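Local coordinates for protein GTP cyclohydrolase 1 type 2 homolog (Staphylococcus aureus subsp. aureus, PDB 3LNL) that is of unknown function but binds two zinc ions in a dinuclear centre and assembles into a toroid-shaped hexamer of the NIF3 family, at residues Y295-D309 / D317-H330. The protein carries 2 engineered substitutions. Sequence-based numbering, arbitrary orientation.
Sequences YQAVQQGADVFVTGD and DAKIHGVNLIDINH. With ZN (zinc ion), chain F.
Val304 lays CG2 against Ile326 CG1 (3.8 Å), and on the same sheet face Val306 CG1 meets Ile328 CG2 (3.7 Å); helix 254-264 packs over this buried layer. Four backbone bonds, from Phe305 N to Asn324 O through to Ile328 N to Thr307 O, form the parallel ladder. At its start Asn324 ND2 bonds Asp303 O (2.9 Å), almost in the amide plane. Strand 304-307, helix 312-321 and strand 325-327 make a beta-alpha-beta unit of the NIF3 fold, with a metal ligand just past its strands' C-terminal ends. There chi1 of -169° swings the His330 ring away from its own backbone N toward Asp309, whose OD2 takes a nearly straight bond from ND1 (2.7 Å) from above the carboxylate plane. With the zinc bond at NE2 (2.3 Å), this tie probably fixes the ring's rotation; His69, Glu333 and three waters also bind the metal, and His312 of a neighbouring subunit stacks on the ring. The helical end is more open, helix axes 12.6 Å apart: partly exposed Tyr295 rests CE2 on Val323 CG2 (3.6 Å) and crosses solvent-exposed His321 at about a right angle, ring planes 78° apart, while Val298 packs on Val323.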
# COMPACT_ATOMS: atom_id res chain seq x y z
N TYR B 295 4.51 -5.59 -26.03
CA TYR B 295 5.58 -4.63 -26.31
C TYR B 295 6.96 -5.28 -26.09
O TYR B 295 7.89 -5.10 -26.89
CB TYR B 295 5.38 -3.33 -25.52
CG TYR B 295 4.12 -2.64 -25.93
CD1 TYR B 295 2.94 -2.84 -25.22
CD2 TYR B 295 4.08 -1.83 -27.08
CE1 TYR B 295 1.73 -2.24 -25.65
CE2 TYR B 295 2.89 -1.25 -27.51
CZ TYR B 295 1.71 -1.47 -26.79
OH TYR B 295 0.53 -0.92 -27.21
N GLN B 296 7.07 -6.07 -25.03
CA GLN B 296 8.30 -6.81 -24.71
C GLN B 296 8.58 -7.90 -25.76
O GLN B 296 9.71 -8.04 -26.23
CB GLN B 296 8.16 -7.38 -23.32
CG GLN B 296 9.37 -8.01 -22.71
CD GLN B 296 9.18 -8.15 -21.20
OE1 GLN B 296 9.40 -7.19 -20.48
NE2 GLN B 296 8.70 -9.32 -20.74
N ALA B 297 7.53 -8.56 -26.23
CA ALA B 297 7.64 -9.52 -27.32
C ALA B 297 8.24 -8.87 -28.56
O ALA B 297 9.16 -9.44 -29.19
CB ALA B 297 6.31 -10.16 -27.64
N VAL B 298 7.75 -7.68 -28.91
CA VAL B 298 8.34 -6.98 -30.06
C VAL B 298 9.80 -6.63 -29.79
O VAL B 298 10.64 -6.84 -30.65
CB VAL B 298 7.48 -5.80 -30.50
CG1 VAL B 298 8.26 -4.92 -31.54
CG2 VAL B 298 6.17 -6.34 -31.05
N GLN B 299 10.13 -6.17 -28.58
CA GLN B 299 11.53 -5.90 -28.22
C GLN B 299 12.35 -7.22 -28.35
O GLN B 299 13.51 -7.18 -28.68
CB GLN B 299 11.71 -5.41 -26.77
CG GLN B 299 11.06 -4.10 -26.28
CD GLN B 299 10.66 -4.12 -24.73
OE1 GLN B 299 11.31 -4.79 -23.90
NE2 GLN B 299 9.55 -3.42 -24.38
N GLN B 300 11.75 -8.36 -28.03
CA GLN B 300 12.44 -9.66 -28.08
C GLN B 300 12.57 -10.17 -29.56
O GLN B 300 13.17 -11.20 -29.80
CB GLN B 300 11.70 -10.67 -27.18
CG GLN B 300 11.82 -10.44 -25.61
CD GLN B 300 10.63 -11.02 -24.74
OE1 GLN B 300 9.50 -11.29 -25.22
NE2 GLN B 300 10.91 -11.21 -23.46
N GLY B 301 12.01 -9.45 -30.54
CA GLY B 301 12.12 -9.82 -31.97
C GLY B 301 10.84 -10.35 -32.64
O GLY B 301 10.84 -10.72 -33.82
N ALA B 302 9.73 -10.39 -31.92
CA ALA B 302 8.48 -10.85 -32.53
C ALA B 302 7.97 -9.93 -33.62
O ALA B 302 8.01 -8.74 -33.46
CB ALA B 302 7.41 -11.03 -31.46
N ASP B 303 7.50 -10.49 -34.72
CA ASP B 303 6.70 -9.76 -35.72
C ASP B 303 5.21 -9.68 -35.38
O ASP B 303 4.50 -8.81 -35.92
CB ASP B 303 6.85 -10.41 -37.11
CG ASP B 303 8.31 -10.44 -37.59
OD1 ASP B 303 9.04 -9.45 -37.34
OD2 ASP B 303 8.72 -11.48 -38.17
N VAL B 304 4.74 -10.59 -34.51
CA VAL B 304 3.35 -10.64 -34.09
C VAL B 304 3.30 -11.36 -32.74
O VAL B 304 4.15 -12.23 -32.43
CB VAL B 304 2.43 -11.36 -35.16
CG1 VAL B 304 2.90 -12.83 -35.41
CG2 VAL B 304 0.94 -11.31 -34.78
N PHE B 305 2.38 -10.89 -31.91
CA PHE B 305 2.11 -11.41 -30.63
C PHE B 305 0.76 -12.10 -30.67
O PHE B 305 -0.24 -11.48 -30.97
CB PHE B 305 2.11 -10.32 -29.59
CG PHE B 305 1.94 -10.81 -28.18
CD1 PHE B 305 2.94 -11.57 -27.57
CD2 PHE B 305 0.75 -10.57 -27.47
CE1 PHE B 305 2.80 -12.01 -26.26
CE2 PHE B 305 0.59 -11.04 -26.17
CZ PHE B 305 1.61 -11.76 -25.56
N VAL B 306 0.76 -13.40 -30.37
CA VAL B 306 -0.44 -14.23 -30.43
C VAL B 306 -0.91 -14.56 -29.04
O VAL B 306 -0.12 -15.07 -28.19
CB VAL B 306 -0.17 -15.56 -31.17
CG1 VAL B 306 -1.43 -16.46 -31.16
CG2 VAL B 306 0.33 -15.29 -32.61
N THR B 307 -2.18 -14.24 -28.76
CA THR B 307 -2.74 -14.47 -27.43
C THR B 307 -4.27 -14.56 -27.51
O THR B 307 -4.83 -14.65 -28.60
CB THR B 307 -2.26 -13.38 -26.43
OG1 THR B 307 -2.48 -13.83 -25.09
CG2 THR B 307 -2.97 -12.01 -26.62
N GLY B 308 -4.93 -14.54 -26.36
CA GLY B 308 -6.39 -14.48 -26.28
C GLY B 308 -6.87 -13.32 -25.45
O GLY B 308 -6.05 -12.59 -24.89
N ASP B 309 -8.20 -13.15 -25.41
CA ASP B 309 -8.92 -12.14 -24.59
C ASP B 309 -8.41 -10.71 -24.88
O ASP B 309 -8.25 -9.93 -23.96
CB ASP B 309 -8.74 -12.41 -23.07
CG ASP B 309 -9.65 -13.50 -22.50
OD1 ASP B 309 -10.64 -13.88 -23.12
OD2 ASP B 309 -9.38 -13.97 -21.35
N ASP B 317 -4.19 0.67 -28.95
CA ASP B 317 -2.82 1.02 -28.59
C ASP B 317 -1.80 0.27 -29.46
O ASP B 317 -0.88 0.90 -30.05
CB ASP B 317 -2.55 0.72 -27.11
CG ASP B 317 -3.34 1.62 -26.20
OD1 ASP B 317 -3.97 2.56 -26.70
OD2 ASP B 317 -3.37 1.39 -24.99
N ALA B 318 -1.96 -1.04 -29.54
CA ALA B 318 -1.07 -1.88 -30.36
C ALA B 318 -1.02 -1.40 -31.83
O ALA B 318 0.06 -1.20 -32.39
CB ALA B 318 -1.47 -3.36 -30.28
N LYS B 319 -2.20 -1.14 -32.40
CA LYS B 319 -2.30 -0.68 -33.78
C LYS B 319 -1.49 0.62 -33.99
O LYS B 319 -0.64 0.72 -34.91
CB LYS B 319 -3.75 -0.46 -34.21
CG LYS B 319 -3.88 -0.15 -35.74
CD LYS B 319 -5.27 -0.51 -36.30
CE LYS B 319 -5.38 -0.15 -37.81
NZ LYS B 319 -4.78 -1.27 -38.65
N ILE B 320 -1.74 1.60 -33.13
CA ILE B 320 -1.08 2.89 -33.32
C ILE B 320 0.44 2.77 -33.14
O ILE B 320 1.21 3.47 -33.78
CB ILE B 320 -1.70 3.99 -32.42
CG1 ILE B 320 -1.44 5.37 -33.09
CG2 ILE B 320 -1.09 3.99 -31.04
CD1 ILE B 320 -2.20 6.55 -32.48
N HIS B 321 0.89 1.85 -32.29
CA HIS B 321 2.32 1.66 -32.11
C HIS B 321 2.94 0.65 -33.08
O HIS B 321 4.10 0.38 -33.00
CB HIS B 321 2.60 1.24 -30.67
CG HIS B 321 2.27 2.28 -29.65
ND1 HIS B 321 2.87 3.52 -29.63
CD2 HIS B 321 1.39 2.26 -28.63
CE1 HIS B 321 2.35 4.23 -28.65
NE2 HIS B 321 1.44 3.49 -28.03
N GLY B 322 2.16 0.11 -34.00
CA GLY B 322 2.67 -0.85 -34.95
C GLY B 322 2.93 -2.23 -34.36
O GLY B 322 3.67 -3.01 -34.95
N VAL B 323 2.35 -2.55 -33.21
CA VAL B 323 2.53 -3.87 -32.64
C VAL B 323 1.45 -4.79 -33.23
O VAL B 323 0.23 -4.53 -33.11
CB VAL B 323 2.50 -3.84 -31.09
CG1 VAL B 323 2.51 -5.31 -30.51
CG2 VAL B 323 3.69 -3.05 -30.54
N ASN B 324 1.87 -5.85 -33.92
CA ASN B 324 0.90 -6.70 -34.53
C ASN B 324 0.37 -7.79 -33.57
O ASN B 324 1.14 -8.40 -32.84
CB ASN B 324 1.49 -7.35 -35.78
CG ASN B 324 1.97 -6.36 -36.77
OD1 ASN B 324 1.25 -5.41 -37.09
ND2 ASN B 324 3.18 -6.54 -37.26
N LEU B 325 -0.94 -8.00 -33.57
CA LEU B 325 -1.55 -8.96 -32.65
C LEU B 325 -2.45 -9.92 -33.40
O LEU B 325 -2.98 -9.56 -34.45
CB LEU B 325 -2.42 -8.25 -31.62
CG LEU B 325 -1.80 -7.18 -30.75
CD1 LEU B 325 -2.95 -6.49 -29.94
CD2 LEU B 325 -0.70 -7.70 -29.85
N ILE B 326 -2.55 -11.13 -32.88
CA ILE B 326 -3.62 -12.06 -33.22
C ILE B 326 -4.27 -12.57 -31.93
O ILE B 326 -3.62 -13.09 -31.02
CB ILE B 326 -3.17 -13.29 -34.10
CG1 ILE B 326 -2.47 -12.84 -35.37
CG2 ILE B 326 -4.40 -14.14 -34.46
CD1 ILE B 326 -1.73 -13.89 -36.13
N ASP B 327 -5.59 -12.41 -31.87
CA ASP B 327 -6.44 -13.03 -30.86
C ASP B 327 -6.92 -14.37 -31.36
O ASP B 327 -7.82 -14.45 -32.19
CB ASP B 327 -7.61 -12.11 -30.55
CG ASP B 327 -8.38 -12.49 -29.28
OD1 ASP B 327 -8.22 -13.63 -28.78
OD2 ASP B 327 -9.16 -11.63 -28.80
N ILE B 328 -6.34 -15.44 -30.82
CA ILE B 328 -6.78 -16.80 -31.13
C ILE B 328 -7.85 -17.32 -30.13
O ILE B 328 -8.30 -18.49 -30.22
CB ILE B 328 -5.64 -17.80 -31.17
CG1 ILE B 328 -4.84 -17.80 -29.87
CG2 ILE B 328 -4.78 -17.55 -32.39
CD1 ILE B 328 -3.83 -19.02 -29.74
N ASN B 329 -8.23 -16.42 -29.21
CA ASN B 329 -9.14 -16.69 -28.10
C ASN B 329 -8.43 -17.42 -26.97
O ASN B 329 -7.45 -18.16 -27.18
CB ASN B 329 -10.42 -17.39 -28.59
CG ASN B 329 -11.13 -16.61 -29.71
OD1 ASN B 329 -11.24 -15.38 -29.63
ND2 ASN B 329 -11.48 -17.31 -30.79
N HIS B 330 -8.84 -17.11 -25.75
CA HIS B 330 -8.29 -17.73 -24.57
C HIS B 330 -8.58 -19.23 -24.65
O HIS B 330 -7.72 -20.05 -24.26
CB HIS B 330 -8.99 -17.11 -23.38
CG HIS B 330 -8.42 -17.41 -22.03
ND1 HIS B 330 -8.34 -16.44 -21.04
CD2 HIS B 330 -7.94 -18.55 -21.48
CE1 HIS B 330 -7.87 -16.99 -19.93
NE2 HIS B 330 -7.52 -18.24 -20.20
ZN ZN F . -5.94 -19.52 -19.08
O HOH W 1 4.55 -6.42 -34.10
O HOH W 2 -10.89 -14.95 -25.47
O HOH W 3 -6.61 -18.42 -17.25
O HOH W 4 -4.71 -17.69 -19.35
O HOH W 5 -4.15 -20.05 -18.00